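Local coordinates for protein predicted acyltransferase with acyl-CoA N-acyltransferase domain (Escherichia coli, PDB 4RS2) that binds coenzyme A and, as a GNAT-family acetyltransferase, probably transfers acyl groups to an acceptor, at residues A[50-60]-A[71-79]. Numbering follows the deposited sequence.
Sequences LREDGFLTLGL and GYVAFSPVD
The Tyr72 ring reaches across strand 58-60 to the turn that follows helix 42-53. With CG anti to the backbone N (chi1 -173°), the ring lies beside Leu60 O and close to Gly59, which has no side chain to keep the phenol at a distance. The phenol oxygen lies 3.5 Å from Leu56 CD2, the two side chains approaching from opposite directions. The other Leu56 methyl, CD1, settles 3.7 Å from CB of Ala74, a residue small enough for the branched leucine to lie against. The bent Arg51 chain brings its guanidinium alongside the Tyr72 hydroxyl, NH2 3.8 Å from OH, its plane tilted 54° from the ring; Glu22 joins the two, salt-bridged to Arg51 NH2 and hydrogen-bonded to Tyr72 OH.

On the opposite sheet face, beta-branched Val73 sets CG1 4.0 Å from Leu60 CB. Phe75 turns a ring edge to the Leu58 carbonyl oxygen, and its CD2 also lies 4.1 Å from Leu58 CB, while Leu113 and Leu116 of helix 104-118 touch this aromatic ring.

Leu60 and Val73 exchange two backbone hydrogen bonds, and Phe75 N donates to Leu58 O (2.8 Å). Phe75 O instead receives two weak bonds, from Thr57 N and Leu58 N, the mark of a classic beta bulge. Beyond it Thr57 OG1 passes Pro77 CD at 3.4 Å, and the proline ring, which brings no N-H, meets the edge of Phe55. Gly54, at positive phi, completes a Schellman motif after the last helical turn.

The strands form an antiparallel beta hairpin within the central GNAT sheet, packed between helix 27-37 on the Tyr72 face and helix 104-118 on the Phe75 face.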
loop_
_atom_site.group_PDB
_atom_site.type_symbol
_atom_site.label_atom_id
_atom_site.label_comp_id
_atom_site.label_asym_id
_atom_site.label_seq_id
_atom_site.Cartn_x
_atom_site.Cartn_y
_atom_site.Cartn_z
ATOM N N LEU A 50 3.551 -4.857 -11.992
ATOM C CA LEU A 50 4.481 -5.134 -10.903
ATOM C C LEU A 50 4.563 -6.616 -10.639
ATOM O O LEU A 50 5.647 -7.156 -10.445
ATOM C CB LEU A 50 4.021 -4.435 -9.611
ATOM C CG LEU A 50 4.098 -2.910 -9.573
ATOM C CD1 LEU A 50 3.390 -2.350 -8.361
ATOM C CD2 LEU A 50 5.533 -2.425 -9.624
ATOM N N ARG A 51 3.422 -7.292 -10.634
ATOM C CA ARG A 51 3.438 -8.702 -10.351
ATOM C C ARG A 51 4.146 -9.486 -11.443
ATOM O O ARG A 51 4.956 -10.384 -11.161
ATOM C CB ARG A 51 2.014 -9.240 -10.206
ATOM C CG ARG A 51 1.976 -10.722 -9.843
ATOM C CD ARG A 51 0.560 -11.265 -9.700
ATOM N NE ARG A 51 -0.257 -10.592 -8.697
ATOM C CZ ARG A 51 -1.286 -9.796 -8.980
ATOM N NH1 ARG A 51 -1.615 -9.565 -10.253
ATOM N NH2 ARG A 51 -1.984 -9.241 -7.988
ATOM N N GLU A 52 3.821 -9.154 -12.683
ATOM C CA GLU A 52 4.372 -9.878 -13.810
ATOM C C GLU A 52 5.886 -9.763 -13.848
ATOM O O GLU A 52 6.588 -10.734 -14.185
ATOM C CB GLU A 52 3.769 -9.369 -15.110
ATOM C CG GLU A 52 4.203 -10.172 -16.333
ATOM C CD GLU A 52 3.846 -9.485 -17.633
ATOM O OE1 GLU A 52 2.749 -8.896 -17.724
ATOM O OE2 GLU A 52 4.668 -9.538 -18.573
ATOM N N ASP A 53 6.406 -8.594 -13.489
ATOM C CA ASP A 53 7.844 -8.344 -13.585
ATOM C C ASP A 53 8.646 -8.580 -12.281
ATOM O O ASP A 53 9.860 -8.372 -12.249
ATOM C CB ASP A 53 8.045 -6.949 -14.140
ATOM C CG ASP A 53 7.528 -6.821 -15.578
ATOM O OD1 ASP A 53 7.815 -7.712 -16.396
ATOM O OD2 ASP A 53 6.857 -5.827 -15.912
ATOM N N GLY A 54 7.974 -9.021 -11.213
ATOM C CA GLY A 54 8.660 -9.316 -9.937
ATOM C C GLY A 54 8.993 -8.153 -9.028
ATOM O O GLY A 54 9.975 -8.176 -8.275
ATOM N N PHE A 55 8.175 -7.103 -9.082
ATOM C CA PHE A 55 8.363 -5.920 -8.248
ATOM C C PHE A 55 7.198 -5.671 -7.274
ATOM O O PHE A 55 7.001 -4.578 -6.779
ATOM C CB PHE A 55 8.650 -4.703 -9.106
ATOM C CG PHE A 55 9.933 -4.829 -9.843
ATOM C CD1 PHE A 55 11.114 -4.661 -9.175
ATOM C CD2 PHE A 55 9.961 -5.223 -11.161
ATOM C CE1 PHE A 55 12.308 -4.786 -9.821
ATOM C CE2 PHE A 55 11.156 -5.375 -11.816
ATOM C CZ PHE A 55 12.330 -5.161 -11.139
ATOM N N LEU A 56 6.421 -6.707 -7.008
ATOM C CA LEU A 56 5.365 -6.640 -6.008
ATOM C C LEU A 56 5.959 -7.327 -4.780
ATOM O O LEU A 56 5.974 -8.548 -4.725
ATOM C CB LEU A 56 4.096 -7.343 -6.521
ATOM C CG LEU A 56 2.729 -7.005 -5.936
ATOM C CD1 LEU A 56 2.397 -5.533 -6.059
ATOM C CD2 LEU A 56 1.652 -7.819 -6.633
ATOM N N THR A 57 6.471 -6.543 -3.829
ATOM C CA THR A 57 7.132 -7.057 -2.629
ATOM C C THR A 57 6.208 -7.850 -1.742
ATOM O O THR A 57 6.575 -8.848 -1.173
ATOM C CB THR A 57 7.668 -5.878 -1.796
ATOM O OG1 THR A 57 8.553 -5.079 -2.594
ATOM C CG2 THR A 57 8.376 -6.336 -0.560
ATOM N N LEU A 58 4.997 -7.335 -1.578
ATOM C CA LEU A 58 4.022 -7.970 -0.715
ATOM C C LEU A 58 2.650 -7.429 -1.111
ATOM O O LEU A 58 2.528 -6.256 -1.418
ATOM C CB LEU A 58 4.305 -7.675 0.767
ATOM C CG LEU A 58 3.302 -8.230 1.796
ATOM C CD1 LEU A 58 3.343 -9.747 1.794
ATOM C CD2 LEU A 58 3.615 -7.684 3.181
ATOM N N GLY A 59 1.669 -8.321 -1.147
ATOM C CA GLY A 59 0.279 -7.967 -1.375
ATOM C C GLY A 59 -0.550 -8.719 -0.353
ATOM O O GLY A 59 -0.250 -9.866 -0.044
ATOM N N LEU A 60 -1.539 -8.046 0.217
ATOM C CA LEU A 60 -2.430 -8.659 1.185
ATOM C C LEU A 60 -3.815 -8.465 0.675
ATOM O O LEU A 60 -4.159 -7.371 0.185
ATOM C CB LEU A 60 -2.329 -8.011 2.577
ATOM C CG LEU A 60 -1.013 -8.062 3.359
ATOM C CD1 LEU A 60 -1.271 -7.593 4.775
ATOM C CD2 LEU A 60 -0.407 -9.439 3.397
ATOM N N GLY A 71 -10.811 -6.564 -0.530
ATOM C CA GLY A 71 -9.861 -5.540 -0.149
ATOM C C GLY A 71 -8.462 -5.907 -0.549
ATOM O O GLY A 71 -8.142 -7.091 -0.673
ATOM N N TYR A 72 -7.613 -4.905 -0.699
ATOM C CA TYR A 72 -6.274 -5.147 -1.150
ATOM C C TYR A 72 -5.328 -4.060 -0.781
ATOM O O TYR A 72 -5.705 -2.873 -0.805
ATOM C CB TYR A 72 -6.264 -5.272 -2.671
ATOM C CG TYR A 72 -4.922 -5.709 -3.273
ATOM C CD1 TYR A 72 -4.394 -6.949 -3.041
ATOM C CD2 TYR A 72 -4.222 -4.872 -4.109
ATOM C CE1 TYR A 72 -3.193 -7.340 -3.611
ATOM C CE2 TYR A 72 -3.046 -5.278 -4.708
ATOM C CZ TYR A 72 -2.523 -6.495 -4.447
ATOM O OH TYR A 72 -1.315 -6.872 -5.059
ATOM N N VAL A 73 -4.097 -4.447 -0.463
ATOM C CA VAL A 73 -2.998 -3.471 -0.310
ATOM C C VAL A 73 -1.731 -4.105 -0.838
ATOM O O VAL A 73 -1.544 -5.327 -0.708
ATOM C CB VAL A 73 -2.792 -2.951 1.122
ATOM C CG1 VAL A 73 -2.368 -4.085 2.067
ATOM C CG2 VAL A 73 -1.799 -1.775 1.123
ATOM N N ALA A 74 -0.917 -3.299 -1.532
ATOM C CA ALA A 74 0.324 -3.782 -2.097
ATOM C C ALA A 74 1.497 -2.855 -1.768
ATOM O O ALA A 74 1.355 -1.665 -1.438
ATOM C CB ALA A 74 0.214 -3.937 -3.603
ATOM N N PHE A 75 2.675 -3.453 -1.862
ATOM C CA PHE A 75 3.927 -2.797 -1.555
ATOM C C PHE A 75 4.921 -3.176 -2.630
ATOM O O PHE A 75 4.915 -4.322 -3.097
ATOM C CB PHE A 75 4.453 -3.284 -0.198
ATOM C CG PHE A 75 3.508 -3.019 0.941
ATOM C CD1 PHE A 75 3.552 -1.822 1.646
ATOM C CD2 PHE A 75 2.580 -3.981 1.312
ATOM C CE1 PHE A 75 2.706 -1.606 2.703
ATOM C CE2 PHE A 75 1.705 -3.730 2.366
ATOM C CZ PHE A 75 1.765 -2.530 3.037
ATOM N N SER A 76 5.789 -2.234 -2.983
ATOM C CA SER A 76 6.820 -2.465 -3.999
ATOM C C SER A 76 8.099 -1.785 -3.538
ATOM O O SER A 76 8.018 -0.883 -2.699
ATOM C CB SER A 76 6.338 -1.928 -5.345
ATOM O OG SER A 76 5.971 -0.592 -5.245
ATOM N N PRO A 77 9.261 -2.191 -4.062
ATOM C CA PRO A 77 10.506 -1.626 -3.535
ATOM C C PRO A 77 10.728 -0.193 -3.938
ATOM O O PRO A 77 10.364 0.205 -5.043
ATOM C CB PRO A 77 11.598 -2.498 -4.151
ATOM C CG PRO A 77 10.966 -3.047 -5.380
ATOM C CD PRO A 77 9.488 -3.113 -5.178
ATOM N N VAL A 78 11.315 0.593 -3.037
ATOM C CA VAL A 78 11.714 1.972 -3.383
ATOM C C VAL A 78 13.171 2.107 -2.961
ATOM O O VAL A 78 13.601 1.410 -2.036
ATOM C CB VAL A 78 10.850 3.061 -2.709
ATOM C CG1 VAL A 78 9.393 2.876 -3.099
ATOM C CG2 VAL A 78 11.010 3.076 -1.190
ATOM N N ASP A 79 13.956 2.935 -3.666
ATOM C CA ASP A 79 15.334 3.169 -3.270
ATOM C C ASP A 79 15.441 4.602 -2.832
ATOM O O ASP A 79 14.635 5.429 -3.225
ATOM C CB ASP A 79 16.302 2.913 -4.420
ATOM C CG ASP A 79 16.279 1.479 -4.879
ATOM O OD1 ASP A 79 16.405 0.551 -4.035
ATOM O OD2 ASP A 79 16.140 1.283 -6.103
#